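PDB 3HKM: exosome complex exonuclease RRP46 homolog from Oryza sativa Japonica Group, which binds double-stranded DNA and single-stranded RNA, shows hydrolytic DNase and phosphorolytic RNase activities in vitro, and is probably a component of the exosome core. Local coordinates for residues A[42-47]-A[130-135]; A[55-60]-A[97-102]; A[112-117]-A[152-157]. One frame throughout, in Å; residues are numbered along the deposited sequence.

Contact 1: A[42-47]-A[130-135]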
# COMPACT_ATOMS: atom_id res chain seq x y z
N ALA A 42 -6.50 7.80 2.64
CA ALA A 42 -7.21 6.52 2.77
C ALA A 42 -8.41 6.60 3.73
O ALA A 42 -8.26 6.96 4.88
CB ALA A 42 -6.25 5.43 3.24
N ALA A 43 -9.60 6.27 3.24
CA ALA A 43 -10.83 6.37 4.04
C ALA A 43 -11.52 5.02 4.16
O ALA A 43 -11.76 4.36 3.15
CB ALA A 43 -11.78 7.41 3.42
N VAL A 44 -11.83 4.61 5.39
CA VAL A 44 -12.46 3.32 5.64
C VAL A 44 -13.76 3.50 6.40
O VAL A 44 -13.83 4.32 7.30
CB VAL A 44 -11.56 2.41 6.48
CG1 VAL A 44 -12.14 1.00 6.55
CG2 VAL A 44 -10.14 2.38 5.91
N TYR A 45 -14.79 2.73 6.05
CA TYR A 45 -16.10 2.96 6.64
C TYR A 45 -16.65 1.84 7.57
O TYR A 45 -17.68 1.26 7.30
CB TYR A 45 -17.08 3.39 5.53
CG TYR A 45 -16.61 4.69 4.89
CD1 TYR A 45 -16.88 5.91 5.47
CD2 TYR A 45 -15.83 4.68 3.73
CE1 TYR A 45 -16.43 7.10 4.92
CE2 TYR A 45 -15.37 5.86 3.17
CZ TYR A 45 -15.67 7.07 3.77
OH TYR A 45 -15.22 8.25 3.22
N GLY A 46 -15.94 1.60 8.69
CA GLY A 46 -16.31 0.60 9.70
C GLY A 46 -16.92 -0.63 9.06
O GLY A 46 -17.09 -0.67 7.85
N PRO A 47 -17.24 -1.66 9.86
CA PRO A 47 -17.96 -2.72 9.15
C PRO A 47 -19.45 -2.38 9.09
O PRO A 47 -20.07 -2.18 10.14
CB PRO A 47 -17.70 -3.97 10.01
CG PRO A 47 -16.63 -3.56 11.00
CD PRO A 47 -16.81 -2.10 11.19
N ALA A 130 -9.79 2.37 11.75
CA ALA A 130 -11.23 2.14 11.69
C ALA A 130 -11.66 0.94 12.53
O ALA A 130 -12.85 0.65 12.66
CB ALA A 130 -11.67 1.96 10.24
N GLY A 131 -10.68 0.24 13.10
CA GLY A 131 -10.99 -0.95 13.89
C GLY A 131 -11.47 -2.11 13.04
O GLY A 131 -12.38 -2.85 13.42
N ILE A 132 -10.86 -2.28 11.87
CA ILE A 132 -11.16 -3.42 11.02
C ILE A 132 -10.19 -4.51 11.41
O ILE A 132 -8.99 -4.29 11.41
CB ILE A 132 -10.95 -3.08 9.53
CG1 ILE A 132 -11.60 -1.74 9.16
CG2 ILE A 132 -11.45 -4.22 8.65
CD1 ILE A 132 -13.08 -1.68 9.39
N PRO A 133 -10.72 -5.69 11.76
CA PRO A 133 -9.85 -6.79 12.19
C PRO A 133 -8.90 -7.26 11.08
O PRO A 133 -9.34 -7.68 10.01
CB PRO A 133 -10.86 -7.90 12.55
CG PRO A 133 -12.15 -7.20 12.78
CD PRO A 133 -12.15 -6.03 11.84
N LEU A 134 -7.59 -7.20 11.34
CA LEU A 134 -6.59 -7.65 10.38
C LEU A 134 -5.91 -8.93 10.86
O LEU A 134 -5.79 -9.15 12.07
CB LEU A 134 -5.55 -6.56 10.18
CG LEU A 134 -5.67 -5.52 9.06
CD1 LEU A 134 -7.08 -5.02 8.85
CD2 LEU A 134 -4.70 -4.37 9.33
N LYS A 135 -5.46 -9.77 9.92
CA LYS A 135 -4.63 -10.93 10.24
C LYS A 135 -3.23 -10.48 10.66
O LYS A 135 -2.57 -11.10 11.50
CB LYS A 135 -4.49 -11.85 9.02
CG LYS A 135 -5.76 -12.52 8.51
CD LYS A 135 -5.38 -13.51 7.41
CE LYS A 135 -6.55 -13.91 6.52
NZ LYS A 135 -7.40 -15.00 7.11
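Val44 meets Ala130 and Ile132 where a central strand of the five-stranded mixed sheet of the RNase PH fold runs under the C-terminal end of helix 115-130. The contact consists of aliphatic packing, and no hydrogen bond passes between residues 42-47 and residues 130-135. Its first component is a pair of small side chains facing each other, Val44 CB lying 3.8 Å from Ala130 CB. An alanine suits the last turn of the helix here because its single methyl lets the backbone come close to the sheet. Val44 CG1 stands anti to the backbone N (chi1 -171°), which carries it toward the residues beyond the helix. There it touches Ile132 CG1 at 3.8 Å, the two branched side chains crossing at a slant. The branched side chains of Val44 and Ile132 add apolar carbon beside the single methyl of Ala130.

The second component is packing on the backbone. Beyond CG1, Ile132 reaches on with CD1, which comes within 4.0 Å of Gly46 CA. Thr102 and Leu127 also touch this isoleucine, so the sheet and the helix both close around it.

Backbone shape makes these meetings possible. Gly131 ends the helix in a Schellman motif, with positive phi (70°) and two bonds back into the last turn, and so swings the chain round to deliver Ile132 to the sheet. Gly46 suits its place because its phi is positive too (36°) and because a CB there would be crowded by Pro47 CD.

The third component is packing on a ring. Pro47, rigid and apolar, slides past Ile132 in the opposite direction, Pro47 CD lying 4.2 Å from Ile132 CD1.

Contact 2: A[55-60]-A[97-102]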
# COMPACT_ATOMS: atom_id res chain seq x y z
N GLU A 55 -22.09 -10.93 -3.62
CA GLU A 55 -21.10 -11.43 -2.65
C GLU A 55 -21.71 -12.47 -1.70
O GLU A 55 -22.89 -12.78 -1.80
CB GLU A 55 -20.47 -10.26 -1.89
CG GLU A 55 -19.69 -9.29 -2.78
CD GLU A 55 -18.54 -9.97 -3.52
OE1 GLU A 55 -17.76 -10.71 -2.85
OE2 GLU A 55 -18.41 -9.78 -4.75
N ASN A 56 -20.90 -12.98 -0.77
CA ASN A 56 -21.19 -14.25 -0.06
C ASN A 56 -21.94 -14.24 1.30
O ASN A 56 -22.23 -15.31 1.84
CB ASN A 56 -19.87 -15.03 0.09
CG ASN A 56 -19.99 -16.24 1.01
OD1 ASN A 56 -21.01 -16.93 1.03
ND2 ASN A 56 -18.94 -16.52 1.76
N PRO A 57 -22.36 -13.07 1.79
CA PRO A 57 -22.72 -12.76 3.18
C PRO A 57 -22.23 -13.68 4.33
O PRO A 57 -22.46 -13.33 5.49
CB PRO A 57 -24.24 -12.74 3.13
CG PRO A 57 -24.53 -12.14 1.76
CD PRO A 57 -23.29 -12.37 0.89
N GLU A 58 -21.57 -14.80 4.04
CA GLU A 58 -21.08 -15.69 5.08
C GLU A 58 -19.74 -15.20 5.64
O GLU A 58 -19.37 -15.51 6.77
CB GLU A 58 -20.94 -17.12 4.56
CG GLU A 58 -22.18 -17.67 3.86
CD GLU A 58 -23.33 -18.00 4.80
OE1 GLU A 58 -24.44 -18.29 4.30
OE2 GLU A 58 -23.14 -17.98 6.04
N LYS A 59 -19.02 -14.44 4.81
CA LYS A 59 -17.76 -13.82 5.21
C LYS A 59 -17.86 -12.30 5.02
O LYS A 59 -18.71 -11.83 4.26
CB LYS A 59 -16.60 -14.37 4.37
CG LYS A 59 -16.15 -15.77 4.74
CD LYS A 59 -15.12 -16.31 3.74
CE LYS A 59 -15.75 -16.58 2.37
NZ LYS A 59 -16.57 -17.83 2.34
N ALA A 60 -17.01 -11.54 5.72
CA ALA A 60 -17.01 -10.09 5.58
C ALA A 60 -16.50 -9.63 4.21
O ALA A 60 -15.60 -10.24 3.63
CB ALA A 60 -16.18 -9.44 6.70
N HIS A 97 -16.65 -10.44 11.20
CA HIS A 97 -17.89 -9.70 10.99
C HIS A 97 -18.59 -10.07 9.70
O HIS A 97 -18.59 -9.31 8.75
CB HIS A 97 -17.61 -8.20 11.01
CG HIS A 97 -17.27 -7.67 12.37
ND1 HIS A 97 -16.00 -7.26 12.72
CD2 HIS A 97 -18.03 -7.53 13.48
CE1 HIS A 97 -16.00 -6.87 13.98
NE2 HIS A 97 -17.22 -7.02 14.46
N PRO A 98 -19.21 -11.26 9.68
CA PRO A 98 -19.94 -11.79 8.52
C PRO A 98 -21.13 -10.91 8.18
O PRO A 98 -21.63 -10.19 9.06
CB PRO A 98 -20.44 -13.15 9.01
CG PRO A 98 -19.52 -13.51 10.14
CD PRO A 98 -19.20 -12.22 10.80
N ASN A 99 -21.58 -10.99 6.93
CA ASN A 99 -22.66 -10.14 6.41
C ASN A 99 -22.40 -8.67 6.69
O ASN A 99 -23.23 -7.98 7.27
CB ASN A 99 -24.02 -10.56 6.97
CG ASN A 99 -25.18 -9.89 6.25
OD1 ASN A 99 -26.24 -9.69 6.84
ND2 ASN A 99 -24.99 -9.53 4.99
N THR A 100 -21.23 -8.21 6.26
CA THR A 100 -20.79 -6.86 6.53
C THR A 100 -19.92 -6.36 5.37
O THR A 100 -19.22 -7.13 4.73
CB THR A 100 -20.00 -6.83 7.86
OG1 THR A 100 -20.48 -5.77 8.69
CG2 THR A 100 -18.51 -6.72 7.64
N THR A 101 -19.98 -5.06 5.08
CA THR A 101 -19.14 -4.51 4.03
C THR A 101 -18.31 -3.35 4.54
O THR A 101 -18.83 -2.39 5.11
CB THR A 101 -19.97 -4.04 2.81
OG1 THR A 101 -20.80 -5.11 2.34
CG2 THR A 101 -19.05 -3.59 1.68
N THR A 102 -17.00 -3.45 4.33
CA THR A 102 -16.08 -2.36 4.63
C THR A 102 -15.58 -1.75 3.31
O THR A 102 -14.94 -2.43 2.51
CB THR A 102 -14.91 -2.86 5.49
OG1 THR A 102 -15.43 -3.39 6.72
CG2 THR A 102 -13.94 -1.74 5.79
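Ala60 and Pro98 lie beside each other where two loops lead into neighbouring parallel strands, 61-67 and 100-110, of the mixed sheet; helix 77-91 connects the two strands in a beta-alpha-beta crossover. In the first shell, the methyl of Ala60 lies beside His97 and Thr100, a place suited to a small side chain. The finer geometry there is doubtful, because His97 O and Thr100 CG2 stand too near each other in the model. Pro98 CB lies 3.4 Å from Glu58 O, with CG a little farther off. The proline ring holds phi near -63° and so keeps the turn of the loop rigid, while its carbons pack on the Glu58 carbonyl.

The one hydrogen bond between the loops joins Asn99 N to Pro57 O at 2.9 Å. Its N-H...O angle is only 118°, so it is weak. Pro57 O also approaches Asn99 CB, so that backbone and side chain of the asparagine both lie beside this carbonyl. The Asn99 and Pro57 side chains pass at a slant, Asn99 ND2 3.8 Å from Pro57 CB.

Farther out, partners in the fold set these groups in place. Asn99 CG is anti to the backbone N (chi1 -169°), and the amide beyond it donates from ND2 to Thr51 OG1. Asparagine is also among the residues that readily take the left-handed backbone conformation found here. Backbone bonds of Thr100 and Thr102 with Ser61 begin the parallel pairing, while Ala60 bonds to Leu94. On the other side of strand 100-110, Thr101 pairs through its backbone with Lys48, and its OG1 is hydrogen-bonded to Gly50 O.

Contact 3: A[112-117]-A[152-157]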
# COMPACT_ATOMS: atom_id res chain seq x y z
N ASP A 112 4.94 11.20 -6.64
CA ASP A 112 6.37 11.26 -6.90
C ASP A 112 6.98 9.87 -6.81
O ASP A 112 8.13 9.73 -6.40
CB ASP A 112 7.08 12.19 -5.91
CG ASP A 112 8.53 12.43 -6.29
OD1 ASP A 112 9.32 12.87 -5.44
OD2 ASP A 112 8.88 12.15 -7.45
N GLY A 113 6.21 8.85 -7.16
CA GLY A 113 6.74 7.49 -7.20
C GLY A 113 6.31 6.60 -6.05
O GLY A 113 5.84 7.10 -5.02
N SER A 114 6.48 5.29 -6.23
CA SER A 114 6.02 4.25 -5.30
C SER A 114 4.58 4.48 -4.85
O SER A 114 4.26 4.39 -3.66
CB SER A 114 6.96 4.13 -4.10
OG SER A 114 8.22 3.60 -4.48
N LEU A 115 3.70 4.77 -5.81
CA LEU A 115 2.31 5.12 -5.51
C LEU A 115 1.48 3.94 -4.98
O LEU A 115 0.67 4.11 -4.07
CB LEU A 115 1.63 5.72 -6.75
CG LEU A 115 0.23 6.29 -6.49
CD1 LEU A 115 0.29 7.36 -5.40
CD2 LEU A 115 -0.39 6.84 -7.77
N LEU A 116 1.67 2.76 -5.53
CA LEU A 116 0.91 1.60 -5.09
C LEU A 116 1.39 1.14 -3.70
O LEU A 116 0.57 0.85 -2.82
CB LEU A 116 0.96 0.48 -6.13
CG LEU A 116 -0.10 -0.62 -6.10
CD1 LEU A 116 0.50 -1.98 -5.82
CD2 LEU A 116 -1.25 -0.30 -5.15
N PRO A 117 2.72 1.06 -3.50
CA PRO A 117 3.19 0.76 -2.14
C PRO A 117 2.74 1.82 -1.13
O PRO A 117 2.41 1.47 0.01
CB PRO A 117 4.71 0.78 -2.30
CG PRO A 117 4.94 0.39 -3.70
CD PRO A 117 3.82 1.03 -4.48
N ILE A 152 17.43 -0.60 -5.05
CA ILE A 152 17.06 0.70 -4.53
C ILE A 152 15.68 0.59 -3.87
O ILE A 152 14.78 -0.04 -4.42
CB ILE A 152 17.09 1.74 -5.67
CG1 ILE A 152 18.35 2.60 -5.57
CG2 ILE A 152 15.87 2.63 -5.64
CD1 ILE A 152 19.59 1.82 -5.27
N LEU A 153 15.52 1.16 -2.67
CA LEU A 153 14.25 1.08 -1.95
C LEU A 153 13.45 2.38 -2.02
O LEU A 153 14.01 3.47 -1.88
CB LEU A 153 14.48 0.68 -0.48
CG LEU A 153 15.15 -0.69 -0.26
CD1 LEU A 153 15.26 -1.01 1.21
CD2 LEU A 153 14.38 -1.78 -1.00
N ASP A 154 12.15 2.25 -2.25
CA ASP A 154 11.24 3.39 -2.30
C ASP A 154 11.65 4.38 -3.39
O ASP A 154 12.06 5.51 -3.11
CB ASP A 154 11.21 4.09 -0.94
CG ASP A 154 9.98 4.95 -0.74
OD1 ASP A 154 8.94 4.70 -1.39
OD2 ASP A 154 10.05 5.88 0.10
N THR A 155 11.53 3.95 -4.63
CA THR A 155 11.89 4.78 -5.77
C THR A 155 10.92 5.94 -5.93
O THR A 155 9.75 5.83 -5.59
CB THR A 155 11.84 3.97 -7.07
OG1 THR A 155 10.59 3.28 -7.14
CG2 THR A 155 12.97 2.96 -7.11
N ASN A 156 11.42 7.03 -6.49
CA ASN A 156 10.58 8.17 -6.83
C ASN A 156 10.18 8.15 -8.31
O ASN A 156 10.36 7.14 -8.99
CB ASN A 156 11.27 9.49 -6.46
CG ASN A 156 12.66 9.61 -7.06
OD1 ASN A 156 13.06 8.82 -7.91
ND2 ASN A 156 13.41 10.61 -6.60
N LYS A 157 9.61 9.25 -8.79
CA LYS A 157 9.15 9.33 -10.17
C LYS A 157 10.34 9.36 -11.13
O LYS A 157 10.30 8.76 -12.20
CB LYS A 157 8.30 10.59 -10.34
CG LYS A 157 7.58 10.73 -11.68
CD LYS A 157 6.79 12.04 -11.71
CE LYS A 157 6.02 12.21 -13.01
NZ LYS A 157 5.39 13.57 -13.10
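Asp112 reaches over the start of the turn at Asn156 and Lys157. From CB, which sets off alongside that turn rather than at it, the side chain bends in: CG, anti to the backbone N (chi1 -171°), passes Asn156 CB at 4.0 Å. The two side chains lie side by side and point the same way, with their carboxylate and amide planes 33° apart. OD1 stays beside that same CB. OD2 goes farther and accepts Lys157 N at 3.3 Å, the N-H coming from above the carboxylate plane along a nearly straight path. An aspartate thus offers this N-H a further acceptor, since Lys157 N also makes a weak bond to Asp112 O at 2.9 Å, an oxygen that Arg15 NH2 holds as well.

Lys157 begins helix 157-160, and Asn156 is its N-cap, OD1 accepting Glu159 N. Beside it lies the N-terminal end of helix 115-130, which in bacterial RNase PH enzymes carries phosphate-binding residues. Two helix starts thus come together next to the end of strand 151-153 in the antiparallel sheet.

Between them Gly113 CA lies 3.7 Å from Asn156 C, an approach that only a residue without CB can make. The short hydroxyl of Ser114 suits its place: OG donates to Thr155 O at 2.9 Å, in the carbonyl plane on a lone pair. Glu160 OE2 accepts from both Ser114 N and Thr155 OG1.

How the contacts relate
Contacts 1 and 2 lie together on one side of the chain's centre and contact 3 on the other. The centres of contacts 1 and 2 are about 13 Å apart, and strand 100-110 joins them: Thr102 CG2 packs on Val44 CG1 at 3.4 Å. In sequence, contact 2 is nested inside the loop closed by contact 1. Contact 3 lies about 25 Å from contact 1 and 33 Å from contact 2, centre to centre, yet helix 115-130 runs from 112-117 to 130-135, linking contacts 3 and 1 at its two ends. As in bacterial RNase PH, the start of this helix in contact 3 would probably lie close to the phosphate site.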